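Local coordinates for protein putative pyruvate dehydrogenase (Rhodopseudomonas palustris, PDB 3IC3) that is of unknown function, belongs to the DUF5076 family and carries only a putative assignment as a pyruvate dehydrogenase, at residues R62-A65 and R66-Y70; E84-L87 and S88-T91. All coordinates share one frame; numbering follows the deposited sequence. Where two conformers were deposited one is given.

Contact 1. Residues R62-A65 and R66-Y70; sequences RSYA and RESEY
S68 OG gives its proton to Y64 O at 2.8 Å, at the C-terminal end of helix 46-66, where the chain turns toward helix 72-87. The hydroxyl stands above the carbonyl plane, 42° out of it, and with chi1 of 81° it lies between its own backbone N and carbonyl carbon. The same OG accepts from Y70 N at 3.2 Å, closing an ST turn; both of these bonds are made to backbone atoms. Two helical bonds precede it, R66 N to R62 O and E67 N to S63 O, before E67 leaves helical geometry. In the conformer given, R66 NH1 forms a salt bridge with E67 OE2, 3.1 Å away in the guanidinium plane and met on its anti lone pair; one guanidinium face lies over S63 CA, and a water links NH1 to S63 OG, which also bonds H59 O. Packing centres on Y64, which touches A75 and I79 of helix 72-87 in its own chain, and F43 and P46 of the second subunit. The Y70 ring, its OH bonded to R78, turns an edge to the Y64 face in an offset edge-to-face pair, planes at 77°. Within it Y70 CE2 comes 3.7 Å from Y64 CZ and 3.4 Å from Y64 OH.

Contact 2. Residues E84-L87 and S88-T91; sequences EAEL and SRPT. With PO4 (phosphate ion), chain M.
The C-terminal end of helix 72-87 is where S88 folds back onto E84 and R89 onto E86. R89 grips the E86 carboxylate side-on with two nitrogens, one to each oxygen. R89 NE reaches E86 OE2 at 2.9 Å in a nearly straight bond (175°), and R89 NH2 reaches E86 OE1 at 2.9 Å. Both oxygens are met on their syn sides but out of the carboxylate plane, since the two flat groups are turned 35° apart. E86 has CG anti to its backbone N (chi1 -177°) and then bends at chi2, which carries the carboxylate round to the arginine. Replacing E86 with an alanine would probably leave the R89 guanidinium without its paired acceptor and free to swing away from the helix end. In this last helical turn E84 O accepts from S88 N at 3.1 Å and, in the conformer given, from S88 OG at 2.9 Å, on opposite faces of its carbonyl plane. One step on, R89 N bonds E86 O at 3.0 Å from above the carbonyl plane. The second subunit packs V54 against E86 and V80 against L87, while its R58 bonds L87 O. Farther along, T91 OG1 lies 3.4 Å from O1 of a phosphate ion, probably picked up from the crystallisation solution, in a weak and unsettled bond.

Overall arrangement
Both contacts are surface contacts at the C-terminal ends of successive helices: contact 1 finishes helix 46-66 and leads toward helix 72-87, and contact 2 finishes the latter. Their centres lie 24 Å apart and their nearest atoms about 12 Å, with no touch between them. In each (for contact 2, in the conformer given), a serine hydroxyl gives its proton to a backbone carbonyl four residues earlier. The surroundings differ: contact 1 includes a buried serine and an aromatic pair, with side chains packed on helix 72-87, whereas contact 2 has no buried residue and relies on a two-pronged salt bridge. Both meet the second subunit, 62-70 chiefly by packing and 84-91 also through a backbone-to-arginine hydrogen bond.

Contact 1. Residues R62-A65 and R66-Y70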
loop_
_atom_site.group_PDB
_atom_site.type_symbol
_atom_site.label_atom_id
_atom_site.label_comp_id
_atom_site.label_asym_id
_atom_site.label_seq_id
_atom_site.Cartn_x
_atom_site.Cartn_y
_atom_site.Cartn_z
ATOM N N ARG A 62 -11.492 -4.489 -9.134
ATOM C CA ARG A 62 -11.470 -5.071 -10.482
ATOM C C ARG A 62 -11.107 -6.551 -10.427
ATOM O O ARG A 62 -11.772 -7.398 -11.049
ATOM C CB ARG A 62 -10.460 -4.338 -11.383
ATOM C CG ARG A 62 -10.967 -3.032 -11.943
ATOM C CD ARG A 62 -9.862 -2.275 -12.702
ATOM N NE ARG A 62 -9.188 -3.061 -13.742
ATOM C CZ ARG A 62 -9.531 -3.114 -15.030
ATOM N NH1 ARG A 62 -8.805 -3.855 -15.861
ATOM N NH2 ARG A 62 -10.585 -2.449 -15.507
ATOM N N SER A 63 -10.047 -6.857 -9.691
ATOM C CA SER A 63 -9.603 -8.233 -9.527
ATOM C C SER A 63 -10.596 -9.090 -8.772
ATOM O O SER A 63 -10.779 -10.257 -9.099
ATOM C CB SER A 63 -8.265 -8.284 -8.814
ATOM O OG SER A 63 -7.330 -7.505 -9.518
ATOM N N TYR A 64 -11.236 -8.518 -7.762
ATOM C CA TYR A 64 -12.244 -9.233 -6.988
ATOM C C TYR A 64 -13.449 -9.575 -7.870
ATOM O O TYR A 64 -14.005 -10.679 -7.784
ATOM C CB TYR A 64 -12.691 -8.358 -5.814
ATOM C CG TYR A 64 -13.504 -9.010 -4.725
ATOM C CD1 TYR A 64 -13.660 -10.398 -4.631
ATOM C CD2 TYR A 64 -14.078 -8.224 -3.739
ATOM C CE1 TYR A 64 -14.403 -10.967 -3.598
ATOM C CE2 TYR A 64 -14.809 -8.779 -2.712
ATOM C CZ TYR A 64 -14.964 -10.142 -2.639
ATOM O OH TYR A 64 -15.690 -10.658 -1.602
ATOM N N ALA A 65 -13.858 -8.612 -8.690
ATOM C CA ALA A 65 -15.004 -8.807 -9.589
ATOM C C ALA A 65 -14.712 -9.901 -10.629
ATOM O O ALA A 65 -15.618 -10.638 -11.019
ATOM C CB ALA A 65 -15.391 -7.490 -10.267
ATOM N N ARG A 66 -13.464 -9.971 -11.090
ATOM C CA ARG A 66 -13.008 -11.061 -11.956
ATOM C C ARG A 66 -13.259 -12.408 -11.303
ATOM O O ARG A 66 -13.888 -13.290 -11.886
ATOM C CB ARG A 66 -11.508 -10.963 -12.211
ATOM C CG ARG A 66 -11.073 -10.096 -13.356
ATOM C CD ARG A 66 -9.713 -10.591 -13.855
ATOM N NE ARG A 66 -8.973 -11.241 -12.775
ATOM C CZ ARG A 66 -7.957 -10.687 -12.122
ATOM N NH1 ARG A 66 -7.357 -11.348 -11.142
ATOM N NH2 ARG A 66 -7.542 -9.471 -12.446
ATOM N N GLU A 67 -12.791 -12.537 -10.068
ATOM C CA GLU A 67 -12.742 -13.816 -9.362
ATOM C C GLU A 67 -14.002 -14.108 -8.536
ATOM O O GLU A 67 -13.955 -14.914 -7.611
ATOM C CB GLU A 67 -11.508 -13.847 -8.441
ATOM C CG GLU A 67 -10.160 -13.484 -9.109
ATOM C CD GLU A 67 -9.682 -14.492 -10.152
ATOM O OE1 GLU A 67 -10.234 -15.611 -10.228
ATOM O OE2 GLU A 67 -8.734 -14.166 -10.906
ATOM N N SER A 68 -15.125 -13.471 -8.857
ATOM C CA SER A 68 -16.327 -13.624 -8.045
ATOM C C SER A 68 -17.601 -13.270 -8.799
ATOM O O SER A 68 -17.576 -12.878 -9.967
ATOM C CB SER A 68 -16.217 -12.762 -6.772
ATOM O OG SER A 68 -16.548 -11.409 -7.030
ATOM N N GLU A 69 -18.716 -13.394 -8.095
ATOM C CA GLU A 69 -20.022 -13.096 -8.653
ATOM C C GLU A 69 -20.360 -11.604 -8.611
ATOM O O GLU A 69 -21.370 -11.183 -9.174
ATOM C CB GLU A 69 -21.106 -13.882 -7.900
ATOM C CG GLU A 69 -20.830 -15.391 -7.722
ATOM C CD GLU A 69 -20.391 -16.095 -9.004
ATOM O OE1 GLU A 69 -21.255 -16.382 -9.859
ATOM O OE2 GLU A 69 -19.174 -16.380 -9.136
ATOM N N TYR A 70 -19.528 -10.803 -7.937
ATOM C CA TYR A 70 -19.771 -9.371 -7.832
ATOM C C TYR A 70 -19.455 -8.584 -9.092
ATOM O O TYR A 70 -18.517 -8.899 -9.812
ATOM C CB TYR A 70 -18.898 -8.775 -6.718
ATOM C CG TYR A 70 -19.284 -9.167 -5.319
ATOM C CD1 TYR A 70 -20.599 -9.063 -4.880
ATOM C CD2 TYR A 70 -18.320 -9.587 -4.412
ATOM C CE1 TYR A 70 -20.951 -9.401 -3.593
ATOM C CE2 TYR A 70 -18.657 -9.922 -3.114
ATOM C CZ TYR A 70 -19.971 -9.828 -2.710
ATOM O OH TYR A 70 -20.293 -10.160 -1.419
HETATM O O HOH W 1 -5.183 -9.448 -9.971
HETATM O O HOH W 2 -18.045 -10.849 -11.477
#

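Contact 2. Residues E84-L87 and S88-T91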
loop_
_atom_site.group_PDB
_atom_site.type_symbol
_atom_site.label_atom_id
_atom_site.label_comp_id
_atom_site.label_asym_id
_atom_site.label_seq_id
_atom_site.Cartn_x
_atom_site.Cartn_y
_atom_site.Cartn_z
ATOM N N GLU A 84 -13.409 -0.442 6.414
ATOM C CA GLU A 84 -13.997 0.278 7.538
ATOM C C GLU A 84 -14.038 -0.558 8.819
ATOM O O GLU A 84 -13.751 -0.044 9.915
ATOM C CB GLU A 84 -15.394 0.826 7.209
ATOM C CG GLU A 84 -15.368 2.033 6.244
ATOM C CD GLU A 84 -16.608 2.919 6.307
ATOM O OE1 GLU A 84 -17.596 2.610 7.024
ATOM O OE2 GLU A 84 -16.595 3.985 5.646
ATOM N N ALA A 85 -14.383 -1.839 8.695
ATOM C CA ALA A 85 -14.404 -2.733 9.851
ATOM C C ALA A 85 -13.016 -2.797 10.484
ATOM O O ALA A 85 -12.867 -2.688 11.693
ATOM C CB ALA A 85 -14.869 -4.153 9.459
ATOM N N GLU A 86 -11.996 -2.951 9.653
ATOM C CA GLU A 86 -10.627 -3.023 10.162
ATOM C C GLU A 86 -10.117 -1.690 10.727
ATOM O O GLU A 86 -9.437 -1.655 11.761
ATOM C CB GLU A 86 -9.683 -3.536 9.069
ATOM C CG GLU A 86 -8.235 -3.703 9.536
ATOM C CD GLU A 86 -8.036 -4.691 10.674
ATOM O OE1 GLU A 86 -8.722 -5.736 10.682
ATOM O OE2 GLU A 86 -7.140 -4.429 11.540
ATOM N N LEU A 87 -10.496 -0.584 10.086
ATOM C CA LEU A 87 -10.098 0.739 10.550
ATOM C C LEU A 87 -10.615 1.005 11.966
ATOM O O LEU A 87 -9.979 1.716 12.744
ATOM C CB LEU A 87 -10.620 1.804 9.590
ATOM C CG LEU A 87 -10.198 3.248 9.792
ATOM C CD1 LEU A 87 -8.692 3.381 9.628
ATOM C CD2 LEU A 87 -10.946 4.128 8.807
ATOM N N SER A 88 -11.779 0.444 12.279
ATOM C CA SER A 88 -12.402 0.584 13.591
ATOM C C SER A 88 -11.628 -0.071 14.740
ATOM O O SER A 88 -11.844 0.279 15.899
ATOM C CB SER A 88 -13.818 -0.006 13.566
ATOM O OG SER A 88 -14.632 0.661 12.626
ATOM N N ARG A 89 -10.750 -1.023 14.435
ATOM C CA ARG A 89 -10.003 -1.740 15.475
ATOM C C ARG A 89 -9.168 -0.768 16.319
ATOM O O ARG A 89 -8.429 0.028 15.760
ATOM C CB ARG A 89 -9.056 -2.767 14.868
ATOM C CG ARG A 89 -8.460 -3.739 15.891
ATOM C CD ARG A 89 -7.393 -4.635 15.290
ATOM N NE ARG A 89 -7.883 -5.446 14.170
ATOM C CZ ARG A 89 -8.608 -6.561 14.279
ATOM N NH1 ARG A 89 -8.965 -7.052 15.463
ATOM N NH2 ARG A 89 -8.965 -7.200 13.192
ATOM N N PRO A 90 -9.262 -0.854 17.646
ATOM C CA PRO A 90 -8.393 -0.015 18.483
ATOM C C PRO A 90 -6.911 -0.317 18.248
ATOM O O PRO A 90 -6.551 -1.470 17.997
ATOM C CB PRO A 90 -8.804 -0.389 19.910
ATOM C CG PRO A 90 -10.165 -1.001 19.787
ATOM C CD PRO A 90 -10.213 -1.651 18.438
ATOM N N THR A 91 -6.061 0.709 18.311
ATOM C CA THR A 91 -4.618 0.529 18.101
ATOM C C THR A 91 -3.879 0.668 19.433
ATOM O O THR A 91 -2.935 1.449 19.548
ATOM C CB THR A 91 -4.039 1.557 17.103
ATOM O OG1 THR A 91 -4.397 2.878 17.524
ATOM C CG2 THR A 91 -4.535 1.313 15.696
HETATM P P PO4 M . -1.140 4.743 16.568
HETATM O O1 PO4 M . -2.011 4.107 15.504
HETATM O O2 PO4 M . -0.031 5.525 15.902
HETATM O O3 PO4 M . -1.967 5.673 17.425
HETATM O O4 PO4 M . -0.541 3.680 17.462
#